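Local coordinates for botulinum neurotoxin type G (Clostridium botulinum, PDB 3MPP), which mediates attachment of the neurotoxin to the host cell surface, the targeting step that precedes translocation of its protease light chain into the cytosol, at residues F67-W72 / K199-F204; K142-T147 / I158-S163; D228-P233 / F422-E427. The protein carries 4 engineered substitutions. All coordinates share one frame; numbering follows the deposited sequence.

In the fold
Contacts 1 and 2 belong to the N-terminal half of the receptor-binding domain and contact 3 to its C-terminal half. Along the chain, contact 2 is nested inside the loop that contact 1 closes, and contact 3 opens only after both. Strands 67-74 and 144-150 are neighbours in one antiparallel sheet, so contacts 1 and 2, whose centres are about 11 Å apart, are successive strand pairings across it. Contact 3 lies about 18 Å from contact 2 and about 23 Å from contact 1, centre to centre. Residues 142-147 and 228-233 nevertheless touch, Trp143 meeting Trp230 and Asn232, so the two subdomains are hydrogen-bonded directly to each other there.

Contact 1 (F67-W72 / K199-F204); sequences FSINFW and KDFNIF
Trp72 and Lys199 form one outlying hydrogen-bonded pair of residues 67-72 and 199-204, and Ser68 and Phe204 the other. Three pairs of backbone hydrogen bonds join the strands, the middle one Asn70 with Asn202. The straightest runs from Trp72 N to Lys199 O (3.0 Å, 176° at the hydrogen). Between Asn70 and Trp72 the register slips by one residue (a beta bulge). Asp200, with positive phi, is the extra residue, and its O receives a CA-H...O contact from Phe71 CA at 3.4 Å.

Charge meets aromatic surface at the bulged end. Lys199 CG lies between its backbone N and carbonyl carbon (chi1 72°) and packs on Trp72 CB at 3.5 Å; the extended chain beyond carries NZ over one face of the indole, 4.7 Å from the centroid of the six-membered ring and off-centre. Asp200 OD2 also lies over a face, 3.8 Å from Trp72 CD1, its carboxylate nearly perpendicular to the ring. The indole NE1 is satisfied by Gln220 of helix 210-220.

Apolar packing fills the opposite side of the sheet. The Phe71 and Phe201 rings are nearly parallel but slid apart (centroids 5.9 Å), and Ile69 CG2 reaches Phe201 CE1 at 3.9 Å. Phe201 meets Phe184 of the second sheet edge-to-face. Antiparallel pairs with an apolar face turned to a second sheet build a beta sandwich, here the lectin-like N-terminal subdomain.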
loop_
_atom_site.group_PDB
_atom_site.type_symbol
_atom_site.label_atom_id
_atom_site.label_comp_id
_atom_site.label_asym_id
_atom_site.label_seq_id
_atom_site.Cartn_x
_atom_site.Cartn_y
_atom_site.Cartn_z
ATOM N N PHE A 67 -1.926 16.332 -21.861
ATOM C CA PHE A 67 -2.238 16.430 -20.444
ATOM C C PHE A 67 -1.867 15.147 -19.716
ATOM O O PHE A 67 -1.480 14.154 -20.338
ATOM C CB PHE A 67 -3.715 16.768 -20.229
ATOM C CG PHE A 67 -4.645 15.609 -20.441
ATOM C CD1 PHE A 67 -4.906 15.134 -21.714
ATOM C CD2 PHE A 67 -5.270 15.007 -19.369
ATOM C CE1 PHE A 67 -5.768 14.070 -21.908
ATOM C CE2 PHE A 67 -6.132 13.944 -19.554
ATOM C CZ PHE A 67 -6.382 13.476 -20.826
ATOM N N SER A 68 -1.978 15.185 -18.393
ATOM C CA SER A 68 -1.614 14.045 -17.565
ATOM C C SER A 68 -2.621 13.875 -16.449
ATOM O O SER A 68 -3.147 14.857 -15.921
ATOM C CB SER A 68 -0.222 14.246 -16.965
ATOM O OG SER A 68 0.733 14.555 -17.966
ATOM N N ILE A 69 -2.886 12.620 -16.099
ATOM C CA ILE A 69 -3.770 12.283 -14.997
ATOM C C ILE A 69 -2.950 11.518 -13.969
ATOM O O ILE A 69 -2.204 10.605 -14.331
ATOM C CB ILE A 69 -4.907 11.361 -15.456
ATOM C CG1 ILE A 69 -5.737 12.031 -16.547
ATOM C CG2 ILE A 69 -5.791 10.969 -14.273
ATOM C CD1 ILE A 69 -6.337 13.347 -16.123
ATOM N N ASN A 70 -3.090 11.891 -12.699
ATOM C CA ASN A 70 -2.362 11.232 -11.610
ATOM C C ASN A 70 -3.281 11.031 -10.418
ATOM O O ASN A 70 -4.023 11.936 -10.026
ATOM C CB ASN A 70 -1.121 12.052 -11.219
ATOM C CG ASN A 70 -0.453 11.564 -9.923
ATOM O OD1 ASN A 70 -0.016 10.408 -9.807
ATOM N ND2 ASN A 70 -0.347 12.465 -8.955
ATOM N N PHE A 71 -3.260 9.822 -9.871
ATOM C CA PHE A 71 -3.988 9.515 -8.655
ATOM C C PHE A 71 -3.502 8.169 -8.136
ATOM O O PHE A 71 -2.838 7.416 -8.854
ATOM C CB PHE A 71 -5.503 9.482 -8.897
ATOM C CG PHE A 71 -5.943 8.415 -9.852
ATOM C CD1 PHE A 71 -6.352 7.175 -9.386
ATOM C CD2 PHE A 71 -5.952 8.648 -11.215
ATOM C CE1 PHE A 71 -6.752 6.178 -10.268
ATOM C CE2 PHE A 71 -6.352 7.665 -12.099
ATOM C CZ PHE A 71 -6.751 6.420 -11.621
ATOM N N TRP A 72 -3.820 7.883 -6.882
ATOM C CA TRP A 72 -3.495 6.587 -6.301
ATOM C C TRP A 72 -4.813 5.864 -6.140
ATOM O O TRP A 72 -5.851 6.505 -5.947
ATOM C CB TRP A 72 -2.835 6.756 -4.938
ATOM C CG TRP A 72 -1.497 7.431 -4.956
ATOM C CD1 TRP A 72 -1.192 8.665 -5.475
ATOM C CD2 TRP A 72 -0.285 6.925 -4.382
ATOM N NE1 TRP A 72 0.141 8.946 -5.271
ATOM C CE2 TRP A 72 0.719 7.892 -4.602
ATOM C CE3 TRP A 72 0.053 5.738 -3.719
ATOM C CZ2 TRP A 72 2.038 7.710 -4.175
ATOM C CZ3 TRP A 72 1.368 5.566 -3.284
ATOM C CH2 TRP A 72 2.340 6.546 -3.518
ATOM N N LYS A 199 -7.119 8.470 -3.840
ATOM C CA LYS A 199 -6.525 9.589 -3.130
ATOM C C LYS A 199 -5.613 10.353 -4.077
ATOM O O LYS A 199 -5.221 9.836 -5.121
ATOM C CB LYS A 199 -5.722 9.110 -1.906
ATOM C CG LYS A 199 -4.410 8.407 -2.246
ATOM C CD LYS A 199 -3.602 8.105 -0.973
ATOM C CE LYS A 199 -2.438 7.163 -1.242
ATOM N NZ LYS A 199 -1.498 7.067 -0.063
ATOM N N ASP A 200 -5.295 11.587 -3.703
ATOM C CA ASP A 200 -4.359 12.422 -4.450
ATOM C C ASP A 200 -4.709 12.533 -5.924
ATOM O O ASP A 200 -3.835 12.364 -6.770
ATOM C CB ASP A 200 -2.934 11.871 -4.316
ATOM C CG ASP A 200 -2.421 11.914 -2.892
ATOM O OD1 ASP A 200 -2.863 12.790 -2.120
ATOM O OD2 ASP A 200 -1.565 11.074 -2.548
ATOM N N PHE A 201 -5.970 12.813 -6.247
ATOM C CA PHE A 201 -6.314 12.975 -7.654
ATOM C C PHE A 201 -5.876 14.349 -8.166
ATOM O O PHE A 201 -6.195 15.379 -7.567
ATOM C CB PHE A 201 -7.802 12.752 -7.930
ATOM C CG PHE A 201 -8.152 12.857 -9.392
ATOM C CD1 PHE A 201 -8.168 11.731 -10.195
ATOM C CD2 PHE A 201 -8.423 14.091 -9.969
ATOM C CE1 PHE A 201 -8.467 11.831 -11.545
ATOM C CE2 PHE A 201 -8.723 14.192 -11.313
ATOM C CZ PHE A 201 -8.747 13.065 -12.101
ATOM N N ASN A 202 -5.141 14.338 -9.277
ATOM C CA ASN A 202 -4.588 15.544 -9.881
ATOM C C ASN A 202 -4.694 15.506 -11.391
ATOM O O ASN A 202 -4.468 14.466 -12.005
ATOM C CB ASN A 202 -3.103 15.690 -9.538
ATOM C CG ASN A 202 -2.865 16.022 -8.090
ATOM O OD1 ASN A 202 -2.528 15.147 -7.288
ATOM N ND2 ASN A 202 -3.016 17.294 -7.743
ATOM N N ILE A 203 -5.006 16.658 -11.981
ATOM C CA ILE A 203 -4.963 16.838 -13.422
ATOM C C ILE A 203 -3.861 17.828 -13.766
ATOM O O ILE A 203 -3.735 18.861 -13.111
ATOM C CB ILE A 203 -6.262 17.465 -13.936
ATOM C CG1 ILE A 203 -7.473 16.657 -13.475
ATOM C CG2 ILE A 203 -6.221 17.586 -15.452
ATOM C CD1 ILE A 203 -7.876 15.587 -14.445
ATOM N N PHE A 204 -3.081 17.531 -14.803
ATOM C CA PHE A 204 -2.075 18.475 -15.295
ATOM C C PHE A 204 -2.323 18.852 -16.750
ATOM O O PHE A 204 -2.743 18.021 -17.555
ATOM C CB PHE A 204 -0.665 17.910 -15.125
ATOM C CG PHE A 204 -0.269 17.706 -13.693
ATOM C CD1 PHE A 204 0.284 18.742 -12.963
ATOM C CD2 PHE A 204 -0.458 16.479 -13.074
ATOM C CE1 PHE A 204 0.649 18.563 -11.645
ATOM C CE2 PHE A 204 -0.100 16.293 -11.757
ATOM C CZ PHE A 204 0.457 17.339 -11.040
#

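Contact 2 (K142-T147 / I158-S163); sequences KWFSIT and IYINGS
Asn161 grips Ser145 twice, through its backbone and its side chain. Its N donates to Ser145 O (2.8 Å). The side chain turns back across the gap: from CB, CG stands anti to the carbonyl carbon and beside the backbone N (chi1 -78°), which brings the amide alongside the facing strand. There CG lies 4.0 Å from Phe144 CB. One branch of the tip, OD1, accepts the N-H of Ser145 at 2.8 Å, almost straight (174° at the hydrogen), the donor tilted 29° out of the amide plane. OD1 thus replaces a strand carbonyl where the backbone of residues 158-163 has turned off. The other branch, ND2, donates to a water that itself donates to Trp143 O; together with the OD1 bond, this is consistent with the amide's orientation.

Beyond this end regular pairing takes over, with Tyr159 N bonded to Thr147 O at 2.7 Å and the reciprocal bond beside it. On the face opposite the Thr147 and Tyr159 side chains, Ile160 CD1 sits 3.9 Å from Ile146 CG1 and 4.0 Å from Phe144 CE1. A second water links the hydroxyls of Ser145 and Thr147 with Gly162 N.

Asn161 and Gly162 are the central residues of a type I' turn from Ile160 to Ser163, the classic Asn-Gly reversal, leading into strand 163-168; the contact itself pairs the strands of the beta hairpin 144-150/156-160 in the N-terminal subdomain's sheet.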
loop_
_atom_site.group_PDB
_atom_site.type_symbol
_atom_site.label_atom_id
_atom_site.label_comp_id
_atom_site.label_asym_id
_atom_site.label_seq_id
_atom_site.Cartn_x
_atom_site.Cartn_y
_atom_site.Cartn_z
ATOM N N LYS A 142 -3.685 -2.863 -2.238
ATOM C CA LYS A 142 -2.680 -1.924 -1.740
ATOM C C LYS A 142 -2.750 -0.616 -2.496
ATOM O O LYS A 142 -2.975 -0.617 -3.705
ATOM C CB LYS A 142 -1.274 -2.499 -1.942
ATOM C CG LYS A 142 -1.017 -3.795 -1.179
ATOM C CD LYS A 142 0.437 -4.230 -1.267
ATOM C CE LYS A 142 0.626 -5.477 -0.430
ATOM N NZ LYS A 142 2.002 -6.037 -0.401
ATOM N N TRP A 143 -2.528 0.495 -1.797
ATOM C CA TRP A 143 -2.383 1.779 -2.464
ATOM C C TRP A 143 -1.251 1.716 -3.475
ATOM O O TRP A 143 -0.151 1.279 -3.161
ATOM C CB TRP A 143 -2.068 2.885 -1.462
ATOM C CG TRP A 143 -3.239 3.345 -0.683
ATOM C CD1 TRP A 143 -3.452 3.169 0.655
ATOM C CD2 TRP A 143 -4.368 4.076 -1.178
ATOM N NE1 TRP A 143 -4.647 3.741 1.022
ATOM C CE2 TRP A 143 -5.231 4.302 -0.082
ATOM C CE3 TRP A 143 -4.737 4.558 -2.437
ATOM C CZ2 TRP A 143 -6.436 4.994 -0.206
ATOM C CZ3 TRP A 143 -5.944 5.235 -2.565
ATOM C CH2 TRP A 143 -6.777 5.450 -1.457
ATOM N N PHE A 144 -1.519 2.144 -4.697
ATOM C CA PHE A 144 -0.439 2.348 -5.647
ATOM C C PHE A 144 -0.733 3.542 -6.537
ATOM O O PHE A 144 -1.887 3.893 -6.747
ATOM C CB PHE A 144 -0.093 1.085 -6.445
ATOM C CG PHE A 144 -1.158 0.635 -7.413
ATOM C CD1 PHE A 144 -1.207 1.149 -8.698
ATOM C CD2 PHE A 144 -2.069 -0.355 -7.055
ATOM C CE1 PHE A 144 -2.167 0.712 -9.604
ATOM C CE2 PHE A 144 -3.020 -0.793 -7.952
ATOM C CZ PHE A 144 -3.070 -0.256 -9.234
ATOM N N SER A 145 0.332 4.185 -7.001
ATOM C CA SER A 145 0.221 5.420 -7.754
ATOM C C SER A 145 0.122 5.118 -9.235
ATOM O O SER A 145 0.822 4.246 -9.744
ATOM C CB SER A 145 1.448 6.305 -7.507
ATOM O OG SER A 145 1.451 7.442 -8.371
ATOM N N ILE A 146 -0.742 5.841 -9.934
ATOM C CA ILE A 146 -0.786 5.711 -11.377
ATOM C C ILE A 146 -0.716 7.093 -12.002
ATOM O O ILE A 146 -1.263 8.052 -11.468
ATOM C CB ILE A 146 -2.033 4.944 -11.872
ATOM C CG1 ILE A 146 -2.020 4.855 -13.402
ATOM C CG2 ILE A 146 -3.299 5.604 -11.381
ATOM C CD1 ILE A 146 -2.963 3.814 -13.970
ATOM N N THR A 147 -0.004 7.179 -13.117
ATOM C CA THR A 147 0.111 8.411 -13.869
ATOM C C THR A 147 -0.055 8.080 -15.339
ATOM O O THR A 147 0.646 7.223 -15.881
ATOM C CB THR A 147 1.482 9.097 -13.658
ATOM O OG1 THR A 147 1.676 9.368 -12.265
ATOM C CG2 THR A 147 1.545 10.413 -14.437
ATOM N N ILE A 158 1.536 4.956 -19.461
ATOM C CA ILE A 158 1.081 4.645 -18.115
ATOM C C ILE A 158 2.283 4.418 -17.223
ATOM O O ILE A 158 3.124 3.561 -17.496
ATOM C CB ILE A 158 0.201 3.385 -18.061
ATOM C CG1 ILE A 158 -1.096 3.589 -18.834
ATOM C CG2 ILE A 158 -0.123 3.024 -16.611
ATOM C CD1 ILE A 158 -2.098 2.491 -18.595
ATOM N N TYR A 159 2.359 5.204 -16.159
ATOM C CA TYR A 159 3.375 5.027 -15.144
ATOM C C TYR A 159 2.722 4.409 -13.920
ATOM O O TYR A 159 1.633 4.806 -13.544
ATOM C CB TYR A 159 3.956 6.379 -14.758
ATOM C CG TYR A 159 4.689 7.068 -15.875
ATOM C CD1 TYR A 159 6.075 7.046 -15.933
ATOM C CD2 TYR A 159 3.998 7.745 -16.869
ATOM C CE1 TYR A 159 6.757 7.683 -16.955
ATOM C CE2 TYR A 159 4.667 8.385 -17.897
ATOM C CZ TYR A 159 6.043 8.350 -17.936
ATOM O OH TYR A 159 6.716 8.982 -18.952
ATOM N N ILE A 160 3.401 3.455 -13.291
ATOM C CA ILE A 160 2.913 2.873 -12.051
ATOM C C ILE A 160 3.968 3.034 -10.970
ATOM O O ILE A 160 5.124 2.615 -11.145
ATOM C CB ILE A 160 2.576 1.383 -12.219
ATOM C CG1 ILE A 160 1.442 1.207 -13.237
ATOM C CG2 ILE A 160 2.207 0.760 -10.863
ATOM C CD1 ILE A 160 0.080 1.666 -12.732
ATOM N N ASN A 161 3.573 3.641 -9.854
ATOM C CA ASN A 161 4.513 3.912 -8.770
ATOM C C ASN A 161 5.770 4.605 -9.298
ATOM O O ASN A 161 6.904 4.231 -8.974
ATOM C CB ASN A 161 4.844 2.632 -8.002
ATOM C CG ASN A 161 3.727 2.229 -7.026
ATOM O OD1 ASN A 161 2.861 3.037 -6.678
ATOM N ND2 ASN A 161 3.747 0.978 -6.591
ATOM N N GLY A 162 5.550 5.618 -10.127
ATOM C CA GLY A 162 6.632 6.454 -10.621
ATOM C C GLY A 162 7.422 5.898 -11.794
ATOM O O GLY A 162 8.285 6.585 -12.336
ATOM N N SER A 163 7.133 4.667 -12.199
ATOM C CA SER A 163 7.920 4.013 -13.242
ATOM C C SER A 163 7.094 3.732 -14.502
ATOM O O SER A 163 5.957 3.280 -14.419
ATOM C CB SER A 163 8.543 2.725 -12.694
ATOM O OG SER A 163 9.035 1.902 -13.734
HETATM O O HOH W 1 2.353 0.514 -3.856
HETATM O O HOH W 2 2.917 7.127 -10.982
#

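Contact 3 (D228-P233 / F422-E427); sequences DFWGNP and FIPVDE
Trp230 meets residues 422-427 with the NE1 edge of its indole and with one face. In the ring plane, NE1 donates to Pro424 O (2.9 Å), nearly straight (173° at the hydrogen). Over one face lies Phe229 CD2, and over the opposite face Asp426 CB, 3.3 Å above the plane, both offset toward the rim. The Pro424 ring slides past the indole in the opposite direction, its CD 3.6 Å from Trp230 CD1.

Phe229, with CG anti to its backbone N (chi1 -176°), runs side by side with Ile423. Ile423 CD1 sits over the centre of the phenyl face, a CH-pi contact 4.0 Å from the centroid, while CG2 branches off to Trp230 CZ2 at 3.9 Å. Asp228 crosses Pro424 at about a right angle, OD2 coming 3.4 Å from CG of the proline. Asp228 OD1 accepts the N-H of Asn232 from above the carboxylate plane (2.9 Å), bracing the type I turn from Asp228 to Gly231 that presents both aromatics.

Phe422 O likewise accepts an N-H from the turn, that of Phe229. The carboxylate of Asp426 turns to Asn141 and, in a salt bridge, to Arg74, while Lys142 makes a cation-pi contact with Phe229. Apolar packing and N-H bonds therefore hold the turn on the C-terminal subdomain; charged groups, together with the bonds of Trp143 to Trp230 and Asn232, extend the contact to the N-terminal one.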
loop_
_atom_site.group_PDB
_atom_site.type_symbol
_atom_site.label_atom_id
_atom_site.label_comp_id
_atom_site.label_asym_id
_atom_site.label_seq_id
_atom_site.Cartn_x
_atom_site.Cartn_y
_atom_site.Cartn_z
ATOM N N ASP A 228 1.520 0.886 6.863
ATOM C CA ASP A 228 1.249 -0.550 6.956
ATOM C C ASP A 228 1.350 -1.222 5.578
ATOM O O ASP A 228 1.655 -0.575 4.570
ATOM C CB ASP A 228 -0.104 -0.832 7.660
ATOM C CG ASP A 228 -1.326 -0.353 6.856
ATOM O OD1 ASP A 228 -1.214 -0.109 5.639
ATOM O OD2 ASP A 228 -2.414 -0.238 7.452
ATOM N N PHE A 229 1.148 -2.537 5.562
ATOM C CA PHE A 229 1.258 -3.368 4.373
ATOM C C PHE A 229 0.353 -2.840 3.245
ATOM O O PHE A 229 0.673 -2.981 2.060
ATOM C CB PHE A 229 0.827 -4.777 4.788
ATOM C CG PHE A 229 0.956 -5.835 3.719
ATOM C CD1 PHE A 229 2.178 -6.459 3.479
ATOM C CD2 PHE A 229 -0.166 -6.283 3.040
ATOM C CE1 PHE A 229 2.276 -7.481 2.557
ATOM C CE2 PHE A 229 -0.076 -7.299 2.100
ATOM C CZ PHE A 229 1.151 -7.898 1.856
ATOM N N TRP A 230 -0.788 -2.249 3.612
ATOM C CA TRP A 230 -1.743 -1.759 2.602
ATOM C C TRP A 230 -1.387 -0.354 2.088
ATOM O O TRP A 230 -1.943 0.115 1.093
ATOM C CB TRP A 230 -3.172 -1.775 3.161
ATOM C CG TRP A 230 -3.536 -3.094 3.780
ATOM C CD1 TRP A 230 -3.871 -3.323 5.090
ATOM C CD2 TRP A 230 -3.592 -4.373 3.122
ATOM N NE1 TRP A 230 -4.143 -4.663 5.282
ATOM C CE2 TRP A 230 -3.974 -5.328 4.093
ATOM C CE3 TRP A 230 -3.350 -4.801 1.814
ATOM C CZ2 TRP A 230 -4.117 -6.682 3.796
ATOM C CZ3 TRP A 230 -3.501 -6.149 1.515
ATOM C CH2 TRP A 230 -3.888 -7.073 2.501
ATOM N N GLY A 231 -0.473 0.318 2.781
ATOM C CA GLY A 231 -0.064 1.666 2.414
ATOM C C GLY A 231 -0.740 2.785 3.190
ATOM O O GLY A 231 -0.612 3.948 2.817
ATOM N N ASN A 232 -1.479 2.442 4.246
ATOM C CA ASN A 232 -2.037 3.453 5.146
ATOM C C ASN A 232 -1.110 3.734 6.327
ATOM O O ASN A 232 -0.229 2.926 6.637
ATOM C CB ASN A 232 -3.408 3.004 5.660
ATOM C CG ASN A 232 -4.480 3.138 4.609
ATOM O OD1 ASN A 232 -4.448 4.067 3.804
ATOM N ND2 ASN A 232 -5.428 2.214 4.605
ATOM N N PRO A 233 -1.302 4.881 6.997
ATOM C CA PRO A 233 -0.453 5.151 8.165
ATOM C C PRO A 233 -0.440 4.006 9.188
ATOM O O PRO A 233 -1.463 3.387 9.480
ATOM C CB PRO A 233 -1.093 6.395 8.783
ATOM C CG PRO A 233 -1.704 7.115 7.577
ATOM C CD PRO A 233 -2.224 5.996 6.697
ATOM N N PHE A 422 3.772 -4.325 8.592
ATOM C CA PHE A 422 2.721 -4.693 9.525
ATOM C C PHE A 422 1.382 -4.832 8.783
ATOM O O PHE A 422 0.969 -3.923 8.048
ATOM C CB PHE A 422 2.620 -3.636 10.624
ATOM C CG PHE A 422 3.820 -3.623 11.576
ATOM C CD1 PHE A 422 3.836 -4.423 12.718
ATOM C CD2 PHE A 422 4.920 -2.815 11.325
ATOM C CE1 PHE A 422 4.923 -4.416 13.596
ATOM C CE2 PHE A 422 6.024 -2.796 12.205
ATOM C CZ PHE A 422 6.020 -3.602 13.337
ATOM N N ILE A 423 0.704 -5.954 8.993
ATOM C CA ILE A 423 -0.526 -6.266 8.255
ATOM C C ILE A 423 -1.752 -6.290 9.178
ATOM O O ILE A 423 -1.927 -7.220 9.956
ATOM C CB ILE A 423 -0.431 -7.653 7.553
ATOM C CG1 ILE A 423 0.903 -7.819 6.827
ATOM C CG2 ILE A 423 -1.592 -7.835 6.579
ATOM C CD1 ILE A 423 0.989 -9.159 6.028
ATOM N N PRO A 424 -2.598 -5.249 9.104
ATOM C CA PRO A 424 -3.888 -5.318 9.793
ATOM C C PRO A 424 -4.917 -6.068 8.960
ATOM O O PRO A 424 -4.831 -6.061 7.727
ATOM C CB PRO A 424 -4.323 -3.852 9.886
ATOM C CG PRO A 424 -3.574 -3.142 8.746
ATOM C CD PRO A 424 -2.456 -4.040 8.267
ATOM N N VAL A 425 -5.892 -6.688 9.622
ATOM C CA VAL A 425 -7.023 -7.288 8.922
ATOM C C VAL A 425 -7.794 -6.179 8.218
ATOM O O VAL A 425 -8.169 -5.197 8.850
ATOM C CB VAL A 425 -7.993 -8.007 9.887
ATOM C CG1 VAL A 425 -9.166 -8.574 9.101
ATOM C CG2 VAL A 425 -7.274 -9.102 10.667
ATOM N N ASP A 426 -8.026 -6.335 6.915
ATOM C CA ASP A 426 -8.620 -5.270 6.112
ATOM C C ASP A 426 -9.790 -5.872 5.346
ATOM O O ASP A 426 -9.710 -7.021 4.923
ATOM C CB ASP A 426 -7.570 -4.715 5.133
ATOM C CG ASP A 426 -8.085 -3.543 4.318
ATOM O OD1 ASP A 426 -8.096 -2.399 4.831
ATOM O OD2 ASP A 426 -8.457 -3.760 3.149
ATOM N N GLU A 427 -10.863 -5.106 5.155
ATOM C CA GLU A 427 -12.042 -5.628 4.454
ATOM C C GLU A 427 -11.772 -6.026 3.018
ATOM O O GLU A 427 -12.495 -6.854 2.465
ATOM C CB GLU A 427 -13.221 -4.632 4.493
ATOM C CG GLU A 427 -13.012 -3.387 3.664
ATOM C CD GLU A 427 -14.289 -2.566 3.512
ATOM O OE1 GLU A 427 -15.384 -3.103 3.760
ATOM O OE2 GLU A 427 -14.199 -1.384 3.137
#